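Long-range contacts in putative methylthioribose-1-phosphate isomerase (Pyrococcus horikoshii OT3, PDB 6A34), which probably catalyses the interconversion of 5-methylthioribose 1-phosphate and 5-methylthioribulose 1-phosphate, an isomerisation in the methionine salvage pathway: residues 44-54 with 92-100; 17-26 with 64-75. All coordinates share one frame; numbering follows the deposited sequence.

Contact 1 of 2, residues 44-54 with 92-100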
loop_
_atom_site.group_PDB
_atom_site.type_symbol
_atom_site.label_atom_id
_atom_site.label_comp_id
_atom_site.label_asym_id
_atom_site.label_seq_id
_atom_site.Cartn_x
_atom_site.Cartn_y
_atom_site.Cartn_z
ATOM N N VAL A 44 -35.722 -15.512 -5.532
ATOM C CA VAL A 44 -34.416 -16.061 -5.897
ATOM C C VAL A 44 -33.662 -15.018 -6.736
ATOM O O VAL A 44 -32.431 -14.936 -6.617
ATOM C CB VAL A 44 -34.439 -17.469 -6.538
ATOM C CG1 VAL A 44 -35.694 -18.246 -6.217
ATOM C CG2 VAL A 44 -34.173 -17.464 -8.021
ATOM N N GLU A 45 -34.410 -14.199 -7.496
ATOM C CA GLU A 45 -33.867 -13.115 -8.350
ATOM C C GLU A 45 -33.107 -12.095 -7.499
ATOM O O GLU A 45 -32.029 -11.688 -7.879
ATOM C CB GLU A 45 -34.958 -12.349 -9.104
ATOM C CG GLU A 45 -35.644 -13.152 -10.194
ATOM C CD GLU A 45 -36.688 -14.156 -9.719
ATOM O OE1 GLU A 45 -37.188 -14.031 -8.560
ATOM O OE2 GLU A 45 -36.994 -15.077 -10.510
ATOM N N GLU A 46 -33.699 -11.695 -6.366
ATOM C CA GLU A 46 -33.083 -10.792 -5.377
ATOM C C GLU A 46 -31.759 -11.365 -4.823
ATOM O O GLU A 46 -30.827 -10.610 -4.597
ATOM C CB GLU A 46 -34.036 -10.501 -4.211
ATOM C CG GLU A 46 -35.283 -9.713 -4.588
ATOM C CD GLU A 46 -36.272 -9.481 -3.445
ATOM O OE1 GLU A 46 -36.142 -10.147 -2.389
ATOM O OE2 GLU A 46 -37.187 -8.632 -3.609
ATOM N N VAL A 47 -31.705 -12.677 -4.551
ATOM C CA VAL A 47 -30.505 -13.365 -4.034
ATOM C C VAL A 47 -29.434 -13.386 -5.137
ATOM O O VAL A 47 -28.260 -13.144 -4.889
ATOM C CB VAL A 47 -30.844 -14.804 -3.571
ATOM C CG1 VAL A 47 -29.618 -15.653 -3.292
ATOM C CG2 VAL A 47 -31.771 -14.818 -2.369
ATOM N N ALA A 48 -29.855 -13.707 -6.364
ATOM C CA ALA A 48 -28.938 -13.777 -7.499
ATOM C C ALA A 48 -28.284 -12.402 -7.702
ATOM O O ALA A 48 -27.071 -12.292 -7.801
ATOM C CB ALA A 48 -29.666 -14.258 -8.745
ATOM N N GLU A 49 -29.112 -11.360 -7.729
ATOM C CA GLU A 49 -28.650 -9.998 -7.919
ATOM C C GLU A 49 -27.630 -9.637 -6.813
ATOM O O GLU A 49 -26.610 -9.014 -7.093
ATOM C CB GLU A 49 -29.867 -9.063 -7.981
ATOM C CG GLU A 49 -29.549 -7.613 -8.317
ATOM C CD GLU A 49 -28.746 -7.378 -9.595
ATOM O OE1 GLU A 49 -28.893 -8.181 -10.563
ATOM O OE2 GLU A 49 -27.960 -6.390 -9.615
ATOM N N ALA A 50 -27.890 -10.064 -5.571
ATOM C CA ALA A 50 -27.043 -9.765 -4.395
ATOM C C ALA A 50 -25.696 -10.492 -4.495
ATOM O O ALA A 50 -24.696 -10.010 -3.987
ATOM C CB ALA A 50 -27.772 -10.109 -3.123
ATOM N N ILE A 51 -25.647 -11.627 -5.196
ATOM C CA ILE A 51 -24.366 -12.256 -5.492
ATOM C C ILE A 51 -23.616 -11.437 -6.561
ATOM O O ILE A 51 -22.439 -11.165 -6.387
ATOM C CB ILE A 51 -24.551 -13.724 -5.907
ATOM C CG1 ILE A 51 -24.930 -14.597 -4.708
ATOM C CG2 ILE A 51 -23.308 -14.252 -6.609
ATOM C CD1 ILE A 51 -25.777 -15.778 -5.080
ATOM N N LYS A 52 -24.293 -11.088 -7.660
ATOM C CA LYS A 52 -23.701 -10.300 -8.767
ATOM C C LYS A 52 -23.221 -8.922 -8.284
ATOM O O LYS A 52 -22.166 -8.473 -8.701
ATOM C CB LYS A 52 -24.709 -10.057 -9.894
ATOM C CG LYS A 52 -24.778 -11.105 -10.998
ATOM C CD LYS A 52 -25.274 -10.552 -12.348
ATOM C CE LYS A 52 -26.337 -9.474 -12.222
ATOM N NZ LYS A 52 -27.035 -9.213 -13.503
ATOM N N ASN A 53 -24.068 -8.269 -7.484
ATOM C CA ASN A 53 -23.875 -7.022 -6.706
ATOM C C ASN A 53 -22.646 -7.017 -5.783
ATOM O O ASN A 53 -22.244 -5.952 -5.336
ATOM C CB ASN A 53 -25.009 -6.839 -5.681
ATOM C CG ASN A 53 -25.923 -5.696 -6.031
ATOM O OD1 ASN A 53 -25.498 -4.789 -6.732
ATOM N ND2 ASN A 53 -27.153 -5.723 -5.548
ATOM N N MET A 54 -22.195 -8.202 -5.350
ATOM C CA MET A 54 -21.224 -8.374 -4.245
ATOM C C MET A 54 -21.729 -7.728 -2.933
ATOM O O MET A 54 -20.943 -7.227 -2.092
ATOM C CB MET A 54 -19.849 -7.852 -4.671
ATOM C CG MET A 54 -19.361 -8.592 -5.921
ATOM S SD MET A 54 -17.706 -8.161 -6.513
ATOM C CE MET A 54 -17.735 -8.916 -8.143
ATOM N N ALA A 92 -34.131 -22.125 -11.381
ATOM C CA ALA A 92 -33.565 -21.418 -10.264
ATOM C C ALA A 92 -32.062 -21.748 -10.129
ATOM O O ALA A 92 -31.258 -20.877 -9.823
ATOM C CB ALA A 92 -34.355 -21.737 -9.019
ATOM N N TYR A 93 -31.700 -23.008 -10.360
ATOM C CA TYR A 93 -30.315 -23.453 -10.372
ATOM C C TYR A 93 -29.491 -22.631 -11.370
ATOM O O TYR A 93 -28.411 -22.165 -11.028
ATOM C CB TYR A 93 -30.238 -24.940 -10.703
ATOM C CG TYR A 93 -28.884 -25.444 -11.128
ATOM C CD1 TYR A 93 -27.940 -25.832 -10.192
ATOM C CD2 TYR A 93 -28.546 -25.540 -12.473
ATOM C CE1 TYR A 93 -26.695 -26.312 -10.573
ATOM C CE2 TYR A 93 -27.295 -25.991 -12.871
ATOM C CZ TYR A 93 -26.366 -26.387 -11.919
ATOM O OH TYR A 93 -25.144 -26.865 -12.304
ATOM N N GLU A 94 -30.033 -22.461 -12.579
ATOM C CA GLU A 94 -29.394 -21.739 -13.675
ATOM C C GLU A 94 -29.260 -20.246 -13.361
ATOM O O GLU A 94 -28.222 -19.661 -13.635
ATOM C CB GLU A 94 -30.169 -21.906 -14.986
ATOM C CG GLU A 94 -29.939 -23.248 -15.648
ATOM C CD GLU A 94 -28.510 -23.479 -16.112
ATOM O OE1 GLU A 94 -27.952 -24.554 -15.784
ATOM O OE2 GLU A 94 -27.955 -22.580 -16.797
ATOM N N ILE A 95 -30.315 -19.626 -12.839
ATOM C CA ILE A 95 -30.259 -18.220 -12.479
ATOM C C ILE A 95 -29.104 -17.982 -11.488
ATOM O O ILE A 95 -28.343 -17.020 -11.601
ATOM C CB ILE A 95 -31.624 -17.757 -11.943
ATOM C CG1 ILE A 95 -32.651 -17.663 -13.081
ATOM C CG2 ILE A 95 -31.503 -16.444 -11.188
ATOM C CD1 ILE A 95 -34.065 -17.242 -12.654
ATOM N N LEU A 96 -28.936 -18.888 -10.527
ATOM C CA LEU A 96 -27.981 -18.691 -9.466
ATOM C C LEU A 96 -26.562 -19.051 -9.942
ATOM O O LEU A 96 -25.554 -18.456 -9.472
ATOM C CB LEU A 96 -28.434 -19.528 -8.265
ATOM C CG LEU A 96 -29.707 -19.021 -7.588
ATOM C CD1 LEU A 96 -30.357 -20.091 -6.731
ATOM C CD2 LEU A 96 -29.403 -17.778 -6.770
ATOM N N LYS A 97 -26.480 -20.015 -10.866
ATOM C CA LYS A 97 -25.216 -20.466 -11.433
ATOM C C LYS A 97 -24.524 -19.297 -12.152
ATOM O O LYS A 97 -23.314 -19.107 -11.991
ATOM C CB LYS A 97 -25.460 -21.641 -12.384
ATOM C CG LYS A 97 -24.220 -22.429 -12.776
ATOM C CD LYS A 97 -24.480 -23.415 -13.883
ATOM C CE LYS A 97 -23.402 -24.474 -13.962
ATOM N NZ LYS A 97 -23.891 -25.714 -14.611
ATOM N N ASN A 98 -25.313 -18.500 -12.891
ATOM C CA ASN A 98 -24.833 -17.469 -13.831
ATOM C C ASN A 98 -24.809 -16.087 -13.155
ATOM O O ASN A 98 -25.252 -15.098 -13.719
ATOM C CB ASN A 98 -25.684 -17.466 -15.106
ATOM C CG ASN A 98 -25.832 -18.849 -15.714
ATOM O OD1 ASN A 98 -26.940 -19.279 -16.035
ATOM N ND2 ASN A 98 -24.731 -19.569 -15.862
ATOM N N THR A 99 -24.304 -16.030 -11.924
ATOM C CA THR A 99 -24.107 -14.758 -11.244
ATOM C C THR A 99 -22.625 -14.392 -11.366
ATOM O O THR A 99 -22.271 -13.366 -11.941
ATOM C CB THR A 99 -24.609 -14.818 -9.797
ATOM O OG1 THR A 99 -24.161 -16.046 -9.221
ATOM C CG2 THR A 99 -26.116 -14.704 -9.695
ATOM N N ARG A 100 -21.785 -15.277 -10.820
ATOM C CA ARG A 100 -20.337 -15.272 -10.974
ATOM C C ARG A 100 -19.947 -16.677 -11.422
ATOM O O ARG A 100 -19.661 -17.532 -10.581
ATOM C CB ARG A 100 -19.653 -14.833 -9.670
ATOM C CG ARG A 100 -19.556 -13.319 -9.498
ATOM C CD ARG A 100 -19.982 -12.815 -8.126
ATOM N NE ARG A 100 -18.881 -12.607 -7.194
ATOM C CZ ARG A 100 -19.013 -12.199 -5.927
ATOM N NH1 ARG A 100 -17.957 -11.710 -5.295
ATOM N NH2 ARG A 100 -20.185 -12.260 -5.301
#
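Arg100 reaches back to the end of helix 44-52 and lays one face of its guanidinium under the Met54 side chain, with Met54 CG 3.4 Å off the plane and displaced toward the rim. Bends at chi2 and chi3 (133° and 96°) turn the group there, and NH2 makes a weak, strongly bent hydrogen bond to Ile51 O at 2.7 Å. The same oxygen accepts Met54 N in the Schellman motif that ends the helix.

Thr99 fits between Ala48, Ile51 and Lys52. Its methyl CG2 lies 3.7 Å from Ala48 CB, its CB is pressed to 3.5 Å from Ile51 CG2, and its OG1 turns back to bond Leu96 O. Toward the N-terminal ends of the segments, Ala48 CB touches both Ile95 CG2 and Leu96 CD2, at 3.8 and 4.0 Å respectively. The two helix segments run nearly parallel, inclined by 19° with their axes 9.4 Å apart, an approach consistent with a small residue at Ala48. Leu96 CD2 also meets Val47 CG1, while Val44 CG2 packs loosely on Ile95 and Ala92.

Aliphatic helix packing thus gives way to a polar end at the predicted substrate site, where Arg100 lies beside Arg57, another predicted substrate-binding residue.

Contact 2 of 2, residues 17-26 with 64-75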
loop_
_atom_site.group_PDB
_atom_site.type_symbol
_atom_site.label_atom_id
_atom_site.label_comp_id
_atom_site.label_asym_id
_atom_site.label_seq_id
_atom_site.Cartn_x
_atom_site.Cartn_y
_atom_site.Cartn_z
ATOM N N VAL A 17 -24.410 -14.661 6.000
ATOM C CA VAL A 17 -25.572 -15.108 5.265
ATOM C C VAL A 17 -26.319 -16.071 6.193
ATOM O O VAL A 17 -25.667 -16.992 6.755
ATOM C CB VAL A 17 -25.197 -15.836 3.956
ATOM C CG1 VAL A 17 -26.422 -16.186 3.130
ATOM C CG2 VAL A 17 -24.221 -15.052 3.107
ATOM N N GLU A 18 -27.649 -15.897 6.281
ATOM C CA GLU A 18 -28.569 -16.692 7.146
ATOM C C GLU A 18 -29.863 -16.979 6.347
ATOM O O GLU A 18 -30.264 -16.196 5.449
ATOM C CB GLU A 18 -28.883 -15.898 8.420
ATOM C CG GLU A 18 -28.803 -16.658 9.734
ATOM C CD GLU A 18 -28.756 -15.685 10.913
ATOM O OE1 GLU A 18 -29.618 -14.774 10.927
ATOM O OE2 GLU A 18 -27.813 -15.764 11.768
ATOM N N TYR A 19 -30.509 -18.112 6.645
ATOM C CA TYR A 19 -31.829 -18.430 6.069
ATOM C C TYR A 19 -32.822 -18.688 7.201
ATOM O O TYR A 19 -32.571 -19.540 8.044
ATOM C CB TYR A 19 -31.759 -19.626 5.124
ATOM C CG TYR A 19 -33.055 -19.941 4.428
ATOM C CD1 TYR A 19 -33.561 -19.090 3.460
ATOM C CD2 TYR A 19 -33.770 -21.091 4.718
ATOM C CE1 TYR A 19 -34.757 -19.353 2.823
ATOM C CE2 TYR A 19 -34.953 -21.391 4.059
ATOM C CZ TYR A 19 -35.449 -20.516 3.113
ATOM O OH TYR A 19 -36.611 -20.784 2.462
ATOM N N LYS A 20 -33.927 -17.930 7.195
ATOM C CA LYS A 20 -34.901 -17.898 8.300
ATOM C C LYS A 20 -36.235 -17.419 7.723
ATOM O O LYS A 20 -36.238 -16.504 6.923
ATOM C CB LYS A 20 -34.350 -16.963 9.391
ATOM C CG LYS A 20 -35.134 -16.887 10.694
ATOM C CD LYS A 20 -34.518 -15.946 11.749
ATOM C CE LYS A 20 -34.526 -14.461 11.405
ATOM N NZ LYS A 20 -33.171 -13.919 11.120
ATOM N N ASN A 21 -37.361 -18.032 8.097
ATOM C CA ASN A 21 -38.696 -17.505 7.672
ATOM C C ASN A 21 -38.785 -17.262 6.151
ATOM O O ASN A 21 -39.240 -16.189 5.715
ATOM C CB ASN A 21 -39.007 -16.144 8.297
ATOM C CG ASN A 21 -38.744 -16.104 9.780
ATOM O OD1 ASN A 21 -37.969 -15.261 10.248
ATOM N ND2 ASN A 21 -39.366 -17.022 10.505
ATOM N N LYS A 22 -38.310 -18.217 5.345
ATOM C CA LYS A 22 -38.402 -18.130 3.879
ATOM C C LYS A 22 -37.706 -16.874 3.350
ATOM O O LYS A 22 -38.073 -16.356 2.307
ATOM C CB LYS A 22 -39.868 -18.134 3.433
ATOM C CG LYS A 22 -40.706 -19.276 3.995
ATOM C CD LYS A 22 -42.046 -19.384 3.302
ATOM C CE LYS A 22 -42.692 -20.746 3.431
ATOM N NZ LYS A 22 -43.492 -20.855 4.671
ATOM N N SER A 23 -36.669 -16.414 4.053
ATOM C CA SER A 23 -35.928 -15.248 3.634
ATOM C C SER A 23 -34.418 -15.468 3.811
ATOM O O SER A 23 -33.951 -16.012 4.847
ATOM C CB SER A 23 -36.422 -14.048 4.389
ATOM O OG SER A 23 -37.730 -13.713 3.964
ATOM N N VAL A 24 -33.656 -15.045 2.798
ATOM C CA VAL A 24 -32.205 -15.027 2.874
ATOM C C VAL A 24 -31.766 -13.666 3.416
ATOM O O VAL A 24 -32.146 -12.630 2.883
ATOM C CB VAL A 24 -31.555 -15.327 1.514
ATOM C CG1 VAL A 24 -30.038 -15.314 1.612
ATOM C CG2 VAL A 24 -32.028 -16.653 0.948
ATOM N N TYR A 25 -30.992 -13.680 4.498
ATOM C CA TYR A 25 -30.488 -12.441 5.124
ATOM C C TYR A 25 -28.973 -12.342 4.927
ATOM O O TYR A 25 -28.294 -13.267 5.248
ATOM C CB TYR A 25 -30.795 -12.422 6.622
ATOM C CG TYR A 25 -32.259 -12.409 7.012
ATOM C CD1 TYR A 25 -33.036 -13.559 6.938
ATOM C CD2 TYR A 25 -32.855 -11.270 7.536
ATOM C CE1 TYR A 25 -34.367 -13.568 7.330
ATOM C CE2 TYR A 25 -34.185 -11.262 7.935
ATOM C CZ TYR A 25 -34.951 -12.417 7.837
ATOM O OH TYR A 25 -36.265 -12.425 8.227
ATOM N N MET A 26 -28.480 -11.191 4.443
ATOM C CA MET A 26 -27.059 -10.959 4.146
ATOM C C MET A 26 -26.609 -9.628 4.752
ATOM O O MET A 26 -27.246 -8.570 4.543
ATOM C CB MET A 26 -26.780 -10.880 2.643
ATOM C CG MET A 26 -27.278 -12.049 1.857
ATOM S SD MET A 26 -26.796 -11.863 0.143
ATOM C CE MET A 26 -27.683 -13.201 -0.653
ATOM N N ALA A 64 -23.041 -20.414 0.316
ATOM C CA ALA A 64 -24.188 -20.595 1.185
ATOM C C ALA A 64 -25.373 -19.776 0.661
ATOM O O ALA A 64 -26.516 -20.256 0.702
ATOM C CB ALA A 64 -23.847 -20.236 2.619
ATOM N N ALA A 65 -25.096 -18.554 0.181
ATOM C CA ALA A 65 -26.142 -17.694 -0.327
ATOM C C ALA A 65 -26.857 -18.404 -1.480
ATOM O O ALA A 65 -28.072 -18.410 -1.531
ATOM C CB ALA A 65 -25.615 -16.346 -0.754
ATOM N N ALA A 66 -26.091 -19.006 -2.386
ATOM C CA ALA A 66 -26.658 -19.621 -3.575
ATOM C C ALA A 66 -27.493 -20.837 -3.180
ATOM O O ALA A 66 -28.536 -21.099 -3.786
ATOM C CB ALA A 66 -25.556 -20.045 -4.498
ATOM N N GLY A 67 -26.954 -21.614 -2.229
ATOM C CA GLY A 67 -27.592 -22.768 -1.707
ATOM C C GLY A 67 -28.905 -22.394 -1.036
ATOM O O GLY A 67 -29.885 -23.074 -1.218
ATOM N N PHE A 68 -28.899 -21.303 -0.261
ATOM C CA PHE A 68 -30.118 -20.819 0.387
ATOM C C PHE A 68 -31.098 -20.224 -0.621
ATOM O O PHE A 68 -32.247 -20.060 -0.299
ATOM C CB PHE A 68 -29.797 -19.798 1.473
ATOM C CG PHE A 68 -29.234 -20.433 2.714
ATOM C CD1 PHE A 68 -29.730 -21.635 3.182
ATOM C CD2 PHE A 68 -28.222 -19.819 3.421
ATOM C CE1 PHE A 68 -29.231 -22.205 4.335
ATOM C CE2 PHE A 68 -27.708 -20.406 4.562
ATOM C CZ PHE A 68 -28.204 -21.597 5.012
ATOM N N GLY A 69 -30.615 -19.864 -1.817
ATOM C CA GLY A 69 -31.480 -19.436 -2.912
ATOM C C GLY A 69 -32.345 -20.572 -3.433
ATOM O O GLY A 69 -33.496 -20.350 -3.829
ATOM N N LEU A 70 -31.795 -21.791 -3.429
ATOM C CA LEU A 70 -32.571 -22.978 -3.780
ATOM C C LEU A 70 -33.522 -23.385 -2.650
ATOM O O LEU A 70 -34.609 -23.835 -2.913
ATOM C CB LEU A 70 -31.606 -24.103 -4.144
ATOM C CG LEU A 70 -30.784 -23.819 -5.405
ATOM C CD1 LEU A 70 -29.757 -24.900 -5.616
ATOM C CD2 LEU A 70 -31.689 -23.694 -6.626
ATOM N N ALA A 71 -33.077 -23.271 -1.398
ATOM C CA ALA A 71 -33.935 -23.504 -0.240
ATOM C C ALA A 71 -35.149 -22.576 -0.344
ATOM O O ALA A 71 -36.285 -23.027 -0.243
ATOM C CB ALA A 71 -33.176 -23.262 1.039
ATOM N N LEU A 72 -34.882 -21.293 -0.600
ATOM C CA LEU A 72 -35.922 -20.294 -0.768
ATOM C C LEU A 72 -36.866 -20.745 -1.893
ATOM O O LEU A 72 -38.089 -20.735 -1.722
ATOM C CB LEU A 72 -35.313 -18.921 -1.058
ATOM C CG LEU A 72 -36.328 -17.800 -1.269
ATOM C CD1 LEU A 72 -36.988 -17.409 0.037
ATOM C CD2 LEU A 72 -35.686 -16.579 -1.884
ATOM N N TYR A 73 -36.299 -21.187 -3.012
ATOM C CA TYR A 73 -37.102 -21.668 -4.105
ATOM C C TYR A 73 -38.019 -22.795 -3.616
ATOM O O TYR A 73 -39.208 -22.820 -3.948
ATOM C CB TYR A 73 -36.265 -22.164 -5.282
ATOM C CG TYR A 73 -37.144 -22.846 -6.285
ATOM C CD1 TYR A 73 -38.007 -22.113 -7.094
ATOM C CD2 TYR A 73 -37.186 -24.228 -6.348
ATOM C CE1 TYR A 73 -38.896 -22.745 -7.957
ATOM C CE2 TYR A 73 -38.065 -24.873 -7.204
ATOM C CZ TYR A 73 -38.922 -24.131 -8.007
ATOM O OH TYR A 73 -39.759 -24.807 -8.837
ATOM N N ALA A 74 -37.456 -23.741 -2.858
ATOM C CA ALA A 74 -38.192 -24.925 -2.422
ATOM C C ALA A 74 -39.399 -24.543 -1.536
ATOM O O ALA A 74 -40.478 -25.112 -1.677
ATOM C CB ALA A 74 -37.249 -25.865 -1.705
ATOM N N GLU A 75 -39.223 -23.571 -0.633
ATOM C CA GLU A 75 -40.258 -23.182 0.340
ATOM C C GLU A 75 -41.285 -22.184 -0.242
ATOM O O GLU A 75 -42.275 -21.899 0.386
ATOM C CB GLU A 75 -39.570 -22.644 1.599
ATOM C CG GLU A 75 -38.826 -23.749 2.342
ATOM C CD GLU A 75 -38.422 -23.426 3.765
ATOM O OE1 GLU A 75 -38.015 -22.270 4.021
ATOM O OE2 GLU A 75 -38.535 -24.333 4.619
HETATM O O HOH W 1 -37.746 -20.953 6.272
#
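Tyr19 lays its CB over the face of the Phe68 ring, 3.6 Å from the ring centroid and almost on the normal, a CH-pi contact. The two rings are nearly parallel, at 13°, but slid so far apart that they barely overlap. With CG anti to the backbone N (chi1 -176°), the tyrosine ring instead runs on along the helix, where Ala71 CB lies over one of its faces and Leu72 CB packs 3.9 Å from CE1.

The phenol ends at Glu75. Tyr19 OH donates a 2.6 Å hydrogen bond to Glu75 OE1, meeting it on the anti side and 27° out of the carboxylate plane. A water also donates to OE1 and accepts from Lys22 N, so the carboxylate is tied both to the strand and to the type I' turn that follows it. A phenylalanine in place of Tyr19 would probably keep much of the ring packing but leave Glu75 OE1 without its phenol donor, with the water as its remaining hydrogen-bonded link to the turn.

At the other end, Val17 CG1 comes to the edge of the Phe68 ring and lies 4.0 Å from Ala65 CB. Met26 CE reaches the same alanine methyl at 3.8 Å. Between these ends, Val24 CG2 packs against Phe68 CB at 3.9 Å.

The hairpin 17-26 thus lies lengthwise on segment 64-75 of helix 59-76, its first strand nearly parallel to that segment and its second running back. Strand 38-41 extends the hairpin into a three-stranded antiparallel sheet. Helix 125-157 packs beside both the hairpin and helix 59-76, its Tyr137 meeting Phe68 edge-to-face and hydrogen-bonding Tyr19 O, while Ala66 and Leu70 pack against helix 104-119.

In the fold
Helix 59-76 joins the two contacts: the hairpin of contact 2 lies along it, and the flanking helices of contact 1, one before and one after it in the chain, also touch it. Val47 CG2 meets Val24 CG2 of the hairpin at 3.8 Å, while Leu96 and Tyr93 pack against Ala66 and Leu70 of helix 59-76. Contact 2 is the more buried, with aromatic and aliphatic packing and a polar edge at Glu75, toward the turn. Contact 1 is partly exposed, a helix pair of small and aliphatic residues, and its polar end includes Arg100 of the predicted substrate site, whereas contact 2 contributes none of the predicted site residues.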